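Local coordinates for protein putative rubredoxin reductase (Rhodopseudomonas palustris, PDB 3FG2) that binds FAD and probably passes electrons from NADH to the ferredoxin that serves the cytochrome P450 CYP199A2, at residues V181-H194 against Q324-F338. Sequence-based numbering, arbitrary orientation.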
loop_
_atom_site.group_PDB
_atom_site.type_symbol
_atom_site.label_atom_id
_atom_site.label_comp_id
_atom_site.label_asym_id
_atom_site.label_seq_id
_atom_site.Cartn_x
_atom_site.Cartn_y
_atom_site.Cartn_z
ATOM N N VAL A 181 5.181 -0.211 -10.797
ATOM C CA VAL A 181 5.603 -1.313 -9.939
ATOM C C VAL A 181 5.982 -2.685 -10.507
ATOM O O VAL A 181 6.564 -3.490 -9.781
ATOM C CB VAL A 181 4.542 -1.550 -8.838
ATOM C CG1 VAL A 181 4.507 -0.367 -7.883
ATOM C CG2 VAL A 181 3.169 -1.732 -9.475
ATOM N N VAL A 182 5.656 -2.973 -11.765
ATOM C CA VAL A 182 6.005 -4.278 -12.342
ATOM C C VAL A 182 6.657 -4.131 -13.712
ATOM O O VAL A 182 6.546 -3.074 -14.347
ATOM C CB VAL A 182 4.755 -5.197 -12.504
ATOM C CG1 VAL A 182 4.018 -5.317 -11.184
ATOM C CG2 VAL A 182 3.830 -4.651 -13.591
ATOM N N THR A 183 7.330 -5.186 -14.169
ATOM C CA THR A 183 7.979 -5.156 -15.482
ATOM C C THR A 183 6.946 -5.494 -16.577
ATOM O O THR A 183 5.898 -6.079 -16.297
ATOM C CB THR A 183 9.191 -6.135 -15.544
ATOM O OG1 THR A 183 8.762 -7.479 -15.278
ATOM C CG2 THR A 183 10.244 -5.730 -14.518
ATOM N N PRO A 184 7.233 -5.133 -17.838
ATOM C CA PRO A 184 6.341 -5.376 -18.979
ATOM C C PRO A 184 5.670 -6.747 -19.109
ATOM O O PRO A 184 4.499 -6.823 -19.481
ATOM C CB PRO A 184 7.224 -5.048 -20.183
ATOM C CG PRO A 184 8.114 -3.967 -19.646
ATOM C CD PRO A 184 8.499 -4.534 -18.294
ATOM N N GLU A 185 6.394 -7.825 -18.817
ATOM C CA GLU A 185 5.805 -9.157 -18.939
ATOM C C GLU A 185 4.614 -9.341 -17.998
ATOM O O GLU A 185 3.678 -10.076 -18.313
ATOM C CB GLU A 185 6.846 -10.249 -18.675
ATOM C CG GLU A 185 8.132 -10.120 -19.482
ATOM C CD GLU A 185 9.020 -8.952 -19.009
ATOM O OE1 GLU A 185 9.043 -8.656 -17.786
ATOM O OE2 GLU A 185 9.709 -8.342 -19.862
ATOM N N ILE A 186 4.645 -8.682 -16.845
ATOM C CA ILE A 186 3.535 -8.784 -15.904
ATOM C C ILE A 186 2.356 -7.945 -16.396
ATOM O O ILE A 186 1.207 -8.396 -16.366
ATOM C CB ILE A 186 3.947 -8.321 -14.484
ATOM C CG1 ILE A 186 5.085 -9.208 -13.960
ATOM C CG2 ILE A 186 2.758 -8.393 -13.539
ATOM C CD1 ILE A 186 4.761 -10.697 -13.950
ATOM N N SER A 187 2.639 -6.731 -16.865
ATOM C CA SER A 187 1.583 -5.861 -17.376
ATOM C C SER A 187 0.856 -6.560 -18.512
ATOM O O SER A 187 -0.372 -6.618 -18.540
ATOM C CB SER A 187 2.163 -4.550 -17.898
ATOM O OG SER A 187 2.892 -3.883 -16.890
ATOM N N SER A 188 1.629 -7.090 -19.451
ATOM C CA SER A 188 1.073 -7.789 -20.601
ATOM C C SER A 188 0.103 -8.895 -20.172
ATOM O O SER A 188 -1.036 -8.941 -20.638
ATOM C CB SER A 188 2.209 -8.379 -21.440
ATOM O OG SER A 188 1.709 -9.091 -22.557
ATOM N N TYR A 189 0.553 -9.776 -19.281
ATOM C CA TYR A 189 -0.285 -10.876 -18.803
ATOM C C TYR A 189 -1.617 -10.373 -18.253
ATOM O O TYR A 189 -2.687 -10.864 -18.620
ATOM C CB TYR A 189 0.428 -11.671 -17.695
ATOM C CG TYR A 189 -0.455 -12.727 -17.054
ATOM C CD1 TYR A 189 -0.744 -13.926 -17.721
ATOM C CD2 TYR A 189 -1.054 -12.503 -15.814
ATOM C CE1 TYR A 189 -1.614 -14.875 -17.170
ATOM C CE2 TYR A 189 -1.930 -13.448 -15.247
ATOM C CZ TYR A 189 -2.204 -14.630 -15.934
ATOM O OH TYR A 189 -3.066 -15.559 -15.384
ATOM N N PHE A 190 -1.551 -9.395 -17.360
ATOM C CA PHE A 190 -2.761 -8.862 -16.762
ATOM C C PHE A 190 -3.614 -8.066 -17.733
ATOM O O PHE A 190 -4.833 -7.969 -17.559
ATOM C CB PHE A 190 -2.412 -8.046 -15.517
ATOM C CG PHE A 190 -2.125 -8.900 -14.326
ATOM C CD1 PHE A 190 -0.822 -9.107 -13.891
ATOM C CD2 PHE A 190 -3.165 -9.564 -13.671
ATOM C CE1 PHE A 190 -0.556 -9.968 -12.826
ATOM C CE2 PHE A 190 -2.911 -10.430 -12.601
ATOM C CZ PHE A 190 -1.607 -10.633 -12.180
ATOM N N HIS A 191 -2.984 -7.504 -18.760
ATOM C CA HIS A 191 -3.743 -6.767 -19.751
ATOM C C HIS A 191 -4.609 -7.784 -20.486
ATOM O O HIS A 191 -5.778 -7.533 -20.757
ATOM C CB HIS A 191 -2.827 -6.058 -20.747
ATOM C CG HIS A 191 -3.543 -5.580 -21.972
ATOM N ND1 HIS A 191 -3.895 -6.424 -23.003
ATOM C CD2 HIS A 191 -4.034 -4.363 -22.299
ATOM C CE1 HIS A 191 -4.572 -5.748 -23.914
ATOM N NE2 HIS A 191 -4.671 -4.493 -23.510
ATOM N N ASP A 192 -4.024 -8.939 -20.799
ATOM C CA ASP A 192 -4.747 -9.995 -21.499
ATOM C C ASP A 192 -5.893 -10.539 -20.638
ATOM O O ASP A 192 -7.039 -10.618 -21.088
ATOM C CB ASP A 192 -3.803 -11.150 -21.874
ATOM C CG ASP A 192 -2.819 -10.786 -22.984
ATOM O OD1 ASP A 192 -3.056 -9.799 -23.715
ATOM O OD2 ASP A 192 -1.809 -11.505 -23.142
ATOM N N ARG A 193 -5.581 -10.910 -19.401
ATOM C CA ARG A 193 -6.580 -11.448 -18.488
ATOM C C ARG A 193 -7.774 -10.519 -18.314
ATOM O O ARG A 193 -8.924 -10.950 -18.435
ATOM C CB ARG A 193 -5.943 -11.725 -17.128
ATOM C CG ARG A 193 -4.869 -12.799 -17.193
ATOM C CD ARG A 193 -5.489 -14.156 -17.493
ATOM N NE ARG A 193 -6.188 -14.691 -16.326
ATOM C CZ ARG A 193 -7.224 -15.523 -16.385
ATOM N NH1 ARG A 193 -7.698 -15.920 -17.558
ATOM N NH2 ARG A 193 -7.780 -15.966 -15.267
ATOM N N HIS A 194 -7.503 -9.248 -18.032
ATOM C CA HIS A 194 -8.576 -8.278 -17.839
ATOM C C HIS A 194 -9.362 -8.031 -19.115
ATOM O O HIS A 194 -10.591 -7.975 -19.089
ATOM C CB HIS A 194 -8.008 -6.970 -17.290
ATOM C CG HIS A 194 -7.573 -7.069 -15.863
ATOM N ND1 HIS A 194 -8.376 -7.610 -14.883
ATOM C CD2 HIS A 194 -6.426 -6.697 -15.249
ATOM C CE1 HIS A 194 -7.742 -7.567 -13.726
ATOM N NE2 HIS A 194 -6.557 -7.017 -13.921
ATOM N N GLN A 324 -5.901 -10.068 -8.307
ATOM C CA GLN A 324 -6.760 -9.544 -9.363
ATOM C C GLN A 324 -7.565 -10.659 -10.002
ATOM O O GLN A 324 -7.015 -11.527 -10.694
ATOM C CB GLN A 324 -5.910 -8.807 -10.410
ATOM C CG GLN A 324 -5.215 -7.549 -9.859
ATOM C CD GLN A 324 -4.200 -6.954 -10.829
ATOM O OE1 GLN A 324 -4.388 -7.005 -12.045
ATOM N NE2 GLN A 324 -3.123 -6.373 -10.291
ATOM N N GLY A 325 -8.873 -10.630 -9.765
ATOM C CA GLY A 325 -9.744 -11.654 -10.311
ATOM C C GLY A 325 -9.370 -12.995 -9.704
ATOM O O GLY A 325 -9.386 -13.157 -8.485
ATOM N N ASP A 326 -9.016 -13.960 -10.542
ATOM C CA ASP A 326 -8.635 -15.267 -10.032
ATOM C C ASP A 326 -7.125 -15.451 -9.975
ATOM O O ASP A 326 -6.646 -16.495 -9.548
ATOM C CB ASP A 326 -9.259 -16.371 -10.886
ATOM C CG ASP A 326 -10.768 -16.351 -10.834
ATOM O OD1 ASP A 326 -11.313 -16.082 -9.741
ATOM O OD2 ASP A 326 -11.413 -16.610 -11.871
ATOM N N ASP A 327 -6.380 -14.435 -10.399
ATOM C CA ASP A 327 -4.919 -14.505 -10.407
ATOM C C ASP A 327 -4.296 -13.875 -9.170
ATOM O O ASP A 327 -4.815 -12.898 -8.629
ATOM C CB ASP A 327 -4.343 -13.803 -11.648
ATOM C CG ASP A 327 -4.662 -14.527 -12.943
ATOM O OD1 ASP A 327 -4.303 -15.716 -13.074
ATOM O OD2 ASP A 327 -5.265 -13.898 -13.840
ATOM N N LYS A 328 -3.178 -14.447 -8.730
ATOM C CA LYS A 328 -2.447 -13.945 -7.573
ATOM C C LYS A 328 -1.074 -13.500 -8.049
ATOM O O LYS A 328 -0.396 -14.232 -8.772
ATOM C CB LYS A 328 -2.283 -15.039 -6.519
ATOM C CG LYS A 328 -1.201 -14.741 -5.475
ATOM C CD LYS A 328 -1.633 -13.717 -4.432
ATOM C CE LYS A 328 -2.468 -14.377 -3.334
ATOM N NZ LYS A 328 -2.846 -13.425 -2.244
ATOM N N LEU A 329 -0.675 -12.296 -7.648
ATOM C CA LEU A 329 0.618 -11.748 -8.028
ATOM C C LEU A 329 1.437 -11.553 -6.765
ATOM O O LEU A 329 0.987 -10.913 -5.812
ATOM C CB LEU A 329 0.446 -10.388 -8.708
ATOM C CG LEU A 329 1.546 -9.819 -9.625
ATOM C CD1 LEU A 329 1.493 -8.298 -9.572
ATOM C CD2 LEU A 329 2.916 -10.293 -9.221
ATOM N N GLN A 330 2.637 -12.110 -6.754
ATOM C CA GLN A 330 3.521 -11.953 -5.616
ATOM C C GLN A 330 4.848 -11.400 -6.111
ATOM O O GLN A 330 5.398 -11.867 -7.110
ATOM C CB GLN A 330 3.738 -13.287 -4.906
ATOM C CG GLN A 330 2.531 -13.779 -4.147
ATOM C CD GLN A 330 2.718 -15.194 -3.676
ATOM O OE1 GLN A 330 2.877 -16.108 -4.484
ATOM N NE2 GLN A 330 2.712 -15.390 -2.367
ATOM N N ILE A 331 5.353 -10.392 -5.414
ATOM C CA ILE A 331 6.610 -9.778 -5.795
ATOM C C ILE A 331 7.527 -9.745 -4.597
ATOM O O ILE A 331 7.098 -9.372 -3.510
ATOM C CB ILE A 331 6.427 -8.317 -6.237
ATOM C CG1 ILE A 331 5.354 -8.212 -7.318
ATOM C CG2 ILE A 331 7.753 -7.771 -6.759
ATOM C CD1 ILE A 331 5.040 -6.775 -7.728
ATOM N N VAL A 332 8.777 -10.155 -4.786
ATOM C CA VAL A 332 9.752 -10.085 -3.712
ATOM C C VAL A 332 10.975 -9.369 -4.283
ATOM O O VAL A 332 11.543 -9.794 -5.300
ATOM C CB VAL A 332 10.159 -11.479 -3.181
ATOM C CG1 VAL A 332 10.714 -12.347 -4.310
ATOM C CG2 VAL A 332 11.203 -11.314 -2.079
ATOM N N GLY A 333 11.358 -8.269 -3.637
ATOM C CA GLY A 333 12.502 -7.490 -4.089
ATOM C C GLY A 333 12.069 -6.248 -4.853
ATOM O O GLY A 333 10.892 -6.089 -5.176
ATOM N N LEU A 334 13.015 -5.356 -5.138
ATOM C CA LEU A 334 12.724 -4.129 -5.881
ATOM C C LEU A 334 13.269 -4.298 -7.302
ATOM O O LEU A 334 14.473 -4.491 -7.485
ATOM C CB LEU A 334 13.384 -2.933 -5.186
ATOM C CG LEU A 334 12.936 -2.667 -3.736
ATOM C CD1 LEU A 334 13.836 -1.635 -3.069
ATOM C CD2 LEU A 334 11.495 -2.187 -3.736
ATOM N N THR A 335 12.388 -4.229 -8.300
ATOM C CA THR A 335 12.797 -4.406 -9.694
ATOM C C THR A 335 13.183 -3.159 -10.496
ATOM O O THR A 335 13.400 -3.250 -11.705
ATOM C CB THR A 335 11.707 -5.127 -10.499
ATOM O OG1 THR A 335 10.452 -4.490 -10.262
ATOM C CG2 THR A 335 11.617 -6.583 -10.104
ATOM N N ALA A 336 13.266 -2.001 -9.851
ATOM C CA ALA A 336 13.634 -0.785 -10.574
ATOM C C ALA A 336 15.032 -0.925 -11.193
ATOM O O ALA A 336 15.957 -1.436 -10.559
ATOM C CB ALA A 336 13.594 0.425 -9.630
ATOM N N GLY A 337 15.170 -0.482 -12.439
ATOM C CA GLY A 337 16.452 -0.551 -13.110
ATOM C C GLY A 337 16.755 -1.904 -13.724
ATOM O O GLY A 337 17.911 -2.195 -14.047
ATOM N N PHE A 338 15.724 -2.731 -13.890
ATOM C CA PHE A 338 15.888 -4.061 -14.479
ATOM C C PHE A 338 16.428 -3.946 -15.903
ATOM O O PHE A 338 15.978 -3.087 -16.674
ATOM C CB PHE A 338 14.540 -4.790 -14.512
ATOM C CG PHE A 338 13.533 -4.168 -15.447
ATOM C CD1 PHE A 338 13.433 -4.596 -16.770
ATOM C CD2 PHE A 338 12.697 -3.144 -15.007
ATOM C CE1 PHE A 338 12.515 -4.013 -17.644
ATOM C CE2 PHE A 338 11.772 -2.548 -15.874
ATOM C CZ PHE A 338 11.680 -2.984 -17.194
HETATM O O HOH W 1 8.148 -5.726 -9.504
#
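Tyr189 holds CG opposite its backbone N (chi1 174°), while Arg193, one helical turn on, bends at chi2 and chi3; both side chains thereby end on the carboxylate of Asp327. Helix 184-196 of the pyridine nucleotide-disulphide oxidoreductase region here packs nearly antiparallel to strand 327-333 of the C-terminal reductase sheet. Tyr189 OH donates to OD1 of Asp327 at 2.6 Å, arriving from above the carboxylate plane. Arg193 NE donates to Asp327 OD2 in a salt bridge of 2.8 Å, almost straight and in the guanidinium plane, and meets the syn lone pair of that oxygen. Asn369 also bonds to OD1. Next along, His194 NE2 donates in its ring plane to Gln324 OE1 (2.9 Å), and the same amide lies over one face of the Phe190 ring, CD2 of Phe190 being 3.3 Å from OE1 of Gln324. The Phe190 ring then reaches Leu329, CE1 to CG 3.8 Å, and the apolar row continues through Ile186 and Val182 to Ile331, whose CD1 lies 3.9 Å from Val182 CG1. At the far end Thr183 sets CG2 over the face of Phe338, a CH-pi contact 3.7 Å from the ring centroid, while its hydroxyl bonds to Glu366. A water links Val181 O with Thr335 OG1. An alanine in place of Asp327 would probably leave the Arg193 charge without this mate and the buried Tyr189 hydroxyl without its acceptor. Gripped by Tyr189, Arg193 and Asn369, the buried Asp327 carboxylate can hardly rotate and is probably ionised.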